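Local atomic coordinates of sefir domain protein (Bacillus cereus F65185, PDB entry 5Y8F), a protein that probably acts in bacterial signalling through a SEFIR domain, a TIR-like module that pairs with other SEFIR domains. Residues F5-W10 with E49-S54; A58-V63 with K96-I101; D68-A73 with F113-F118. All coordinates share one frame; numbering follows the deposited sequence.

Overall arrangement
All three contacts belong to one SEFIR domain, built on a five-stranded parallel sheet in the order 33-35, 3-7, 60-65, 100-104, 124-125. Contact 1 sets helix 47-57 against strand 3-7; contact 2 joins the neighbouring strands 60-65 and 100-104, its centre about 11 Å from that of contact 1. Phe5 and Ser7 bond through their backbones to Leu62, tying the two together. Contact 3, centred about 15 Å from contact 1 and about 16 Å from contact 2, lies where helix 67-76 meets the loop before strand 124-125. Contact 1 closes along the chain before the others open; contacts 2 and 3 alternate, both tying the middle of the chain to what follows.

Contact 1: F5-W10 with E49-S54; sequences FISYSW and EFMENS
Phe5 pushes its ring obliquely against Met51 and Ser54 of helix 47-57, joining a strand of the central parallel sheet to a helix packed on it, in the alpha/beta fold that SEFIR domains share with TIR domains. The axes of the short segments, strand 5-7 and helix 49-54, pass 9.3 Å apart, with 139° between their chain directions, so the helix runs back obliquely over the strand. The Phe5 ring bridges that gap. With CG anti to the backbone N (chi1 168°), it reaches the helix face formed by Phe50, Met51 and Ser54. Its CE2 touches Met51 CG at 3.5 Å, the methionine chain crossing the phenylalanine side chain at about a right angle. Around the ring, Phe5 CD1 meets Ser54 CB, also at 3.5 Å. Phe50 CE2 completes the grip near the plane of the Phe5 ring, at the CE1 edge and 3.9 Å from that atom. Ile35 of the adjoining strand and Val61 on the other flank also pack on Phe5, which is buried. Farther along the strand, Met51 SD comes to 4.2 Å from Ser7 OG; the serine hydroxyl has its polar partners elsewhere, in Met85 O and Tyr69 OH. No hydrogen bond crosses between the two segments. Ser54 instead turns its hydroxyl back on its own helix, OG lying beside the backbone N (chi1 -62°). Phe50 O therefore receives two bonds, from opposite faces of its carbonyl plane: the helical one from Ser54 N and a 2.8 Å bond from Ser54 OG.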
# COMPACT_ATOMS: atom_id res chain seq x y z
N PHE A 5 -10.11 -1.83 -13.30
CA PHE A 5 -9.79 -3.07 -14.00
C PHE A 5 -9.41 -4.14 -12.99
O PHE A 5 -8.76 -3.86 -11.98
CB PHE A 5 -8.64 -2.85 -14.99
CG PHE A 5 -8.07 -4.13 -15.54
CD1 PHE A 5 -8.80 -4.90 -16.44
CD2 PHE A 5 -6.82 -4.57 -15.16
CE1 PHE A 5 -8.29 -6.07 -16.96
CE2 PHE A 5 -6.30 -5.76 -15.67
CZ PHE A 5 -7.03 -6.51 -16.57
N ILE A 6 -9.82 -5.38 -13.26
CA ILE A 6 -9.57 -6.50 -12.36
C ILE A 6 -8.58 -7.45 -13.02
O ILE A 6 -8.90 -8.09 -14.03
CB ILE A 6 -10.86 -7.24 -11.97
CG1 ILE A 6 -11.87 -6.27 -11.35
CG2 ILE A 6 -10.54 -8.37 -11.01
CD1 ILE A 6 -13.13 -6.94 -10.84
N SER A 7 -7.39 -7.55 -12.44
CA SER A 7 -6.39 -8.52 -12.87
C SER A 7 -6.59 -9.80 -12.08
O SER A 7 -6.47 -9.80 -10.85
CB SER A 7 -4.98 -7.97 -12.66
OG SER A 7 -4.00 -8.97 -12.91
N TYR A 8 -6.91 -10.89 -12.77
CA TYR A 8 -7.12 -12.17 -12.12
C TYR A 8 -6.93 -13.27 -13.15
O TYR A 8 -6.95 -13.03 -14.36
CB TYR A 8 -8.52 -12.26 -11.49
CG TYR A 8 -9.63 -12.46 -12.49
CD1 TYR A 8 -10.00 -11.44 -13.36
CD2 TYR A 8 -10.30 -13.68 -12.58
CE1 TYR A 8 -11.02 -11.62 -14.27
CE2 TYR A 8 -11.32 -13.87 -13.50
CZ TYR A 8 -11.68 -12.83 -14.34
OH TYR A 8 -12.69 -13.00 -15.26
N SER A 9 -6.72 -14.49 -12.65
CA SER A 9 -6.56 -15.67 -13.48
C SER A 9 -7.76 -16.60 -13.33
O SER A 9 -8.41 -16.64 -12.28
CB SER A 9 -5.27 -16.42 -13.14
OG SER A 9 -5.25 -16.77 -11.77
N TRP A 10 -8.08 -17.33 -14.40
CA TRP A 10 -9.17 -18.31 -14.38
C TRP A 10 -8.71 -19.61 -13.71
O TRP A 10 -8.66 -20.68 -14.31
CB TRP A 10 -9.65 -18.56 -15.81
CG TRP A 10 -10.34 -17.37 -16.42
CD1 TRP A 10 -10.35 -16.09 -15.95
CD2 TRP A 10 -11.08 -17.35 -17.65
NE1 TRP A 10 -11.07 -15.28 -16.79
CE2 TRP A 10 -11.53 -16.03 -17.84
CE3 TRP A 10 -11.42 -18.32 -18.60
CZ2 TRP A 10 -12.29 -15.65 -18.95
CZ3 TRP A 10 -12.18 -17.95 -19.69
CH2 TRP A 10 -12.61 -16.62 -19.86
N GLU A 49 -3.17 -8.70 -23.92
CA GLU A 49 -3.26 -7.38 -24.54
C GLU A 49 -4.45 -6.61 -23.98
O GLU A 49 -4.39 -5.38 -23.83
CB GLU A 49 -3.36 -7.51 -26.06
CG GLU A 49 -3.47 -6.18 -26.78
CD GLU A 49 -3.29 -6.30 -28.28
OE1 GLU A 49 -2.35 -6.99 -28.72
OE2 GLU A 49 -4.09 -5.69 -29.03
N PHE A 50 -5.55 -7.30 -23.68
CA PHE A 50 -6.69 -6.65 -23.07
C PHE A 50 -6.33 -6.06 -21.71
O PHE A 50 -6.75 -4.95 -21.37
CB PHE A 50 -7.85 -7.63 -22.93
CG PHE A 50 -9.03 -7.07 -22.18
CD1 PHE A 50 -9.86 -6.14 -22.76
CD2 PHE A 50 -9.29 -7.49 -20.88
CE1 PHE A 50 -10.94 -5.63 -22.06
CE2 PHE A 50 -10.36 -6.98 -20.18
CZ PHE A 50 -11.19 -6.05 -20.77
N MET A 51 -5.55 -6.81 -20.92
CA MET A 51 -5.09 -6.29 -19.64
C MET A 51 -4.24 -5.04 -19.82
O MET A 51 -4.42 -4.04 -19.10
CB MET A 51 -4.30 -7.36 -18.89
CG MET A 51 -3.57 -6.83 -17.66
SD MET A 51 -2.63 -8.06 -16.75
CE MET A 51 -1.47 -8.63 -17.99
N GLU A 52 -3.31 -5.06 -20.78
CA GLU A 52 -2.43 -3.92 -21.00
C GLU A 52 -3.23 -2.67 -21.37
O GLU A 52 -2.99 -1.59 -20.83
CB GLU A 52 -1.40 -4.26 -22.08
CG GLU A 52 -0.36 -5.24 -21.60
CD GLU A 52 0.81 -5.36 -22.56
OE1 GLU A 52 0.59 -5.82 -23.70
OE2 GLU A 52 1.93 -4.98 -22.17
N ASN A 53 -4.17 -2.80 -22.31
CA ASN A 53 -4.96 -1.64 -22.72
C ASN A 53 -5.87 -1.16 -21.59
O ASN A 53 -6.07 0.05 -21.42
CB ASN A 53 -5.79 -1.99 -23.96
CG ASN A 53 -4.94 -2.39 -25.14
OD1 ASN A 53 -3.76 -2.04 -25.21
ND2 ASN A 53 -5.52 -3.14 -26.07
N SER A 54 -6.43 -2.09 -20.81
CA SER A 54 -7.36 -1.69 -19.76
C SER A 54 -6.66 -0.97 -18.63
O SER A 54 -7.19 0.01 -18.08
CB SER A 54 -8.11 -2.92 -19.24
OG SER A 54 -8.88 -3.51 -20.26

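Contact 2: A58-V63 with K96-I101; sequences ADKVLV and KQEKFI
Leu62 and Ile101 lie side by side on one face of the sheet, pointing the same way, with Leu62 CD2 3.7 Å from Ile101 CB. The Ile101 CD1 end reaches back to the CB and CG of Lys60, while Leu138 of helix 131-143 covers both Leu62 and Ile101. Val61 and Phe100 make the matching pair on the other face. There, Phe100 CD1 sits 4.1 Å from Val61 CB and equally far from Val63 CG2, one ring carbon meeting two valines, both obliquely; Tyr92 stacks on the same ring. These pairs mark the register of two parallel strands, 60-65 and 100-104, at the heart of the domain's sheet. Three backbone bonds knit them: Val61 N to Lys99 O at 2.7 Å, then Ile101 N to Val61 O and Val63 N to Ile101 O. Toward the start of the strands, two lysines reach across in opposite directions. Lys99, extended beyond CG, runs past Asp59 O to place NZ 2.9 Å from Ala58 O, nearly in line with that carbonyl; the same NZ is also hydrogen-bonded to Ile55 O, its stronger partner. Lys60 bends at chi2 (-62°) and brings NZ to Glu98 O at 3.0 Å, from above the carbonyl plane. Beyond it, Glu98 OE1 bonds to Gln97 NE2 of the second subunit.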
# COMPACT_ATOMS: atom_id res chain seq x y z
N ALA A 58 -7.67 2.53 -16.85
CA ALA A 58 -8.26 2.34 -15.54
C ALA A 58 -7.65 3.29 -14.51
O ALA A 58 -6.47 3.64 -14.57
CB ALA A 58 -8.07 0.90 -15.07
N ASP A 59 -8.49 3.71 -13.56
CA ASP A 59 -8.01 4.50 -12.43
C ASP A 59 -7.37 3.61 -11.37
O ASP A 59 -6.35 3.98 -10.77
CB ASP A 59 -9.16 5.30 -11.82
CG ASP A 59 -9.74 6.31 -12.78
OD1 ASP A 59 -9.01 7.27 -13.14
OD2 ASP A 59 -10.91 6.16 -13.18
N LYS A 60 -7.96 2.45 -11.11
CA LYS A 60 -7.43 1.48 -10.16
C LYS A 60 -7.36 0.12 -10.82
O LYS A 60 -8.12 -0.18 -11.75
CB LYS A 60 -8.27 1.41 -8.88
CG LYS A 60 -8.32 2.70 -8.08
CD LYS A 60 -6.93 3.10 -7.58
CE LYS A 60 -7.00 4.39 -6.77
NZ LYS A 60 -5.66 4.81 -6.27
N VAL A 61 -6.44 -0.71 -10.34
CA VAL A 61 -6.24 -2.07 -10.84
C VAL A 61 -6.26 -3.01 -9.64
O VAL A 61 -5.33 -3.00 -8.83
CB VAL A 61 -4.93 -2.20 -11.63
CG1 VAL A 61 -4.72 -3.65 -12.07
CG2 VAL A 61 -4.93 -1.25 -12.82
N LEU A 62 -7.32 -3.80 -9.52
CA LEU A 62 -7.39 -4.82 -8.48
C LEU A 62 -6.58 -6.04 -8.90
O LEU A 62 -6.76 -6.56 -10.00
CB LEU A 62 -8.84 -5.22 -8.21
CG LEU A 62 -9.85 -4.11 -7.91
CD1 LEU A 62 -11.18 -4.70 -7.45
CD2 LEU A 62 -9.31 -3.11 -6.90
N VAL A 63 -5.67 -6.46 -8.04
CA VAL A 63 -4.83 -7.63 -8.29
C VAL A 63 -5.32 -8.75 -7.37
O VAL A 63 -5.07 -8.73 -6.16
CB VAL A 63 -3.35 -7.33 -8.08
CG1 VAL A 63 -2.49 -8.43 -8.69
CG2 VAL A 63 -3.00 -5.97 -8.67
N LYS A 96 1.66 3.72 -13.22
CA LYS A 96 1.60 4.52 -12.01
C LYS A 96 1.23 3.63 -10.84
O LYS A 96 0.21 2.94 -10.87
CB LYS A 96 0.60 5.67 -12.17
CG LYS A 96 1.04 6.75 -13.15
CD LYS A 96 -0.09 7.72 -13.47
CE LYS A 96 -0.27 7.88 -14.98
NZ LYS A 96 -1.11 6.78 -15.53
N GLN A 97 2.08 3.64 -9.81
CA GLN A 97 2.00 2.62 -8.77
C GLN A 97 0.72 2.71 -7.95
O GLN A 97 0.22 1.68 -7.47
CB GLN A 97 3.23 2.71 -7.87
CG GLN A 97 3.43 1.51 -6.98
CD GLN A 97 4.75 1.57 -6.25
OE1 GLN A 97 4.79 1.58 -5.02
NE2 GLN A 97 5.85 1.57 -7.00
N GLU A 98 0.14 3.91 -7.81
CA GLU A 98 -1.06 4.05 -6.99
C GLU A 98 -2.26 3.34 -7.59
O GLU A 98 -3.27 3.17 -6.89
CB GLU A 98 -1.39 5.53 -6.79
CG GLU A 98 -1.84 6.26 -8.06
CD GLU A 98 -0.70 6.90 -8.81
OE1 GLU A 98 0.46 6.51 -8.58
OE2 GLU A 98 -0.96 7.82 -9.62
N LYS A 99 -2.19 2.92 -8.85
CA LYS A 99 -3.31 2.21 -9.46
C LYS A 99 -3.53 0.86 -8.79
O LYS A 99 -4.68 0.41 -8.64
CB LYS A 99 -3.09 2.03 -10.96
CG LYS A 99 -3.15 3.31 -11.76
CD LYS A 99 -3.29 3.01 -13.24
CE LYS A 99 -3.39 4.28 -14.06
NZ LYS A 99 -3.73 4.01 -15.48
N PHE A 100 -2.45 0.19 -8.40
CA PHE A 100 -2.54 -1.20 -7.96
C PHE A 100 -3.17 -1.30 -6.57
O PHE A 100 -2.74 -0.62 -5.63
CB PHE A 100 -1.16 -1.84 -7.97
CG PHE A 100 -0.54 -1.91 -9.34
CD1 PHE A 100 -1.10 -2.70 -10.33
CD2 PHE A 100 0.60 -1.19 -9.64
CE1 PHE A 100 -0.54 -2.77 -11.59
CE2 PHE A 100 1.17 -1.25 -10.90
CZ PHE A 100 0.60 -2.05 -11.88
N ILE A 101 -4.19 -2.15 -6.46
CA ILE A 101 -4.81 -2.52 -5.19
C ILE A 101 -4.75 -4.03 -5.08
O ILE A 101 -5.69 -4.72 -5.51
CB ILE A 101 -6.26 -2.02 -5.10
CG1 ILE A 101 -6.35 -0.52 -5.35
CG2 ILE A 101 -6.85 -2.38 -3.74
CD1 ILE A 101 -7.78 0.01 -5.30

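Contact 3: D68-A73 with F113-F118; sequences DYCEKA and FLPDFF
Ala73 and Cys70, one turn apart on helix 67-76, both face Pro115 and the peptide before it, approaching from the same side of the proline ring. The methyl of Ala73 presses on the pyrrolidine, CB to Pro115 CG at 3.8 Å, while Cys70, in one of its two conformers, rests SG against the Leu114 peptide. Tyr69 closes another side of the proline: Pro115 CG meets its ring edge, near the ring plane, 4.3 Å from Tyr69 CE1. The proline ring thus projects toward the helix, against the Ala73 methyl and the edge of Tyr69. It opens a type I beta turn, Pro115 to Phe118, in the loop that leads from strand 100-104 to strand 124-125 of the parallel beta-sheet of this alpha/beta fold. With CG set between its backbone N and carbonyl carbon (chi1 54°), Phe117 folds back over the proline, and Pro115 CB lies off-centre on one face of its ring. In the plane of the same ring, at its edge, Ala73 O approaches Phe117 CE2 at 3.6 Å. At the other end of the loop segment, Phe113 CB lies 4.4 Å from Cys70 CB. Close by, Asp116 forms a salt bridge with Arg77, and its backbone N bonds to Asn74 OD1.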
# COMPACT_ATOMS: atom_id res chain seq x y z
N ASP A 68 -2.61 -19.53 -6.68
CA ASP A 68 -2.26 -19.87 -8.06
C ASP A 68 -1.75 -18.65 -8.82
O ASP A 68 -0.81 -18.75 -9.62
CB ASP A 68 -3.47 -20.48 -8.77
CG ASP A 68 -3.89 -21.81 -8.17
OD1 ASP A 68 -3.03 -22.53 -7.62
OD2 ASP A 68 -5.09 -22.15 -8.25
N TYR A 69 -2.35 -17.48 -8.58
CA TYR A 69 -1.91 -16.26 -9.26
C TYR A 69 -0.49 -15.90 -8.85
O TYR A 69 0.35 -15.56 -9.70
CB TYR A 69 -2.87 -15.12 -8.94
CG TYR A 69 -2.61 -13.80 -9.66
CD1 TYR A 69 -1.65 -12.91 -9.20
CD2 TYR A 69 -3.36 -13.44 -10.77
CE1 TYR A 69 -1.43 -11.71 -9.84
CE2 TYR A 69 -3.15 -12.23 -11.41
CZ TYR A 69 -2.18 -11.37 -10.95
OH TYR A 69 -1.97 -10.17 -11.59
N CYS A 70 -0.19 -15.98 -7.55
CA CYS A 70 1.10 -15.53 -7.04
C CYS A 70 2.22 -16.49 -7.43
O CYS A 70 3.35 -16.05 -7.67
CB CYS A 70 1.03 -15.38 -5.52
SG CYS A 70 2.49 -14.65 -4.74
N GLU A 71 1.93 -17.79 -7.49
CA GLU A 71 2.99 -18.73 -7.85
C GLU A 71 3.31 -18.66 -9.34
O GLU A 71 4.48 -18.76 -9.72
CB GLU A 71 2.61 -20.16 -7.44
CG GLU A 71 2.57 -20.37 -5.93
CD GLU A 71 2.26 -21.81 -5.55
OE1 GLU A 71 1.88 -22.60 -6.45
OE2 GLU A 71 2.40 -22.15 -4.36
N LYS A 72 2.30 -18.47 -10.19
CA LYS A 72 2.59 -18.27 -11.61
C LYS A 72 3.30 -16.94 -11.85
O LYS A 72 4.21 -16.86 -12.69
CB LYS A 72 1.30 -18.33 -12.44
CG LYS A 72 0.81 -19.73 -12.73
CD LYS A 72 -0.43 -19.71 -13.61
CE LYS A 72 -0.79 -21.11 -14.10
NZ LYS A 72 -1.11 -22.05 -12.99
N ALA A 73 2.91 -15.90 -11.12
CA ALA A 73 3.59 -14.61 -11.28
C ALA A 73 5.04 -14.71 -10.81
O ALA A 73 5.95 -14.23 -11.50
CB ALA A 73 2.85 -13.52 -10.51
N PHE A 113 -0.38 -13.13 0.33
CA PHE A 113 0.08 -13.43 -1.02
C PHE A 113 0.28 -12.15 -1.82
O PHE A 113 -0.59 -11.28 -1.84
CB PHE A 113 -0.93 -14.33 -1.73
CG PHE A 113 -0.93 -15.76 -1.25
CD1 PHE A 113 0.24 -16.50 -1.26
CD2 PHE A 113 -2.09 -16.35 -0.79
CE1 PHE A 113 0.25 -17.81 -0.82
CE2 PHE A 113 -2.09 -17.65 -0.34
CZ PHE A 113 -0.92 -18.39 -0.36
N LEU A 114 1.42 -12.07 -2.50
CA LEU A 114 1.76 -10.91 -3.30
C LEU A 114 3.00 -11.23 -4.13
O LEU A 114 4.01 -11.67 -3.56
CB LEU A 114 2.01 -9.68 -2.42
CG LEU A 114 2.18 -8.35 -3.15
CD1 LEU A 114 0.90 -8.02 -3.88
CD2 LEU A 114 2.54 -7.25 -2.18
N PRO A 115 2.96 -11.07 -5.45
CA PRO A 115 4.15 -11.35 -6.27
C PRO A 115 5.35 -10.58 -5.75
O PRO A 115 5.24 -9.41 -5.38
CB PRO A 115 3.73 -10.88 -7.67
CG PRO A 115 2.25 -11.01 -7.68
CD PRO A 115 1.80 -10.67 -6.27
N ASP A 116 6.51 -11.24 -5.73
CA ASP A 116 7.68 -10.67 -5.08
C ASP A 116 8.18 -9.41 -5.77
O ASP A 116 8.87 -8.61 -5.14
CB ASP A 116 8.81 -11.70 -4.98
CG ASP A 116 9.01 -12.48 -6.25
OD1 ASP A 116 9.19 -11.86 -7.32
OD2 ASP A 116 9.01 -13.73 -6.19
N PHE A 117 7.88 -9.23 -7.06
CA PHE A 117 8.38 -8.05 -7.76
C PHE A 117 7.51 -6.82 -7.53
O PHE A 117 7.85 -5.74 -8.03
CB PHE A 117 8.52 -8.34 -9.26
CG PHE A 117 7.27 -8.87 -9.91
CD1 PHE A 117 6.30 -8.01 -10.39
CD2 PHE A 117 7.08 -10.23 -10.06
CE1 PHE A 117 5.17 -8.50 -11.01
CE2 PHE A 117 5.95 -10.73 -10.68
CZ PHE A 117 4.99 -9.85 -11.15
N PHE A 118 6.41 -6.94 -6.80
CA PHE A 118 5.66 -5.75 -6.39
C PHE A 118 6.50 -5.00 -5.36
O PHE A 118 6.69 -5.48 -4.23
CB PHE A 118 4.30 -6.15 -5.81
CG PHE A 118 3.25 -6.44 -6.85
CD1 PHE A 118 3.56 -7.12 -8.01
CD2 PHE A 118 1.93 -6.05 -6.65
CE1 PHE A 118 2.59 -7.40 -8.97
CE2 PHE A 118 0.95 -6.32 -7.59
CZ PHE A 118 1.28 -6.99 -8.76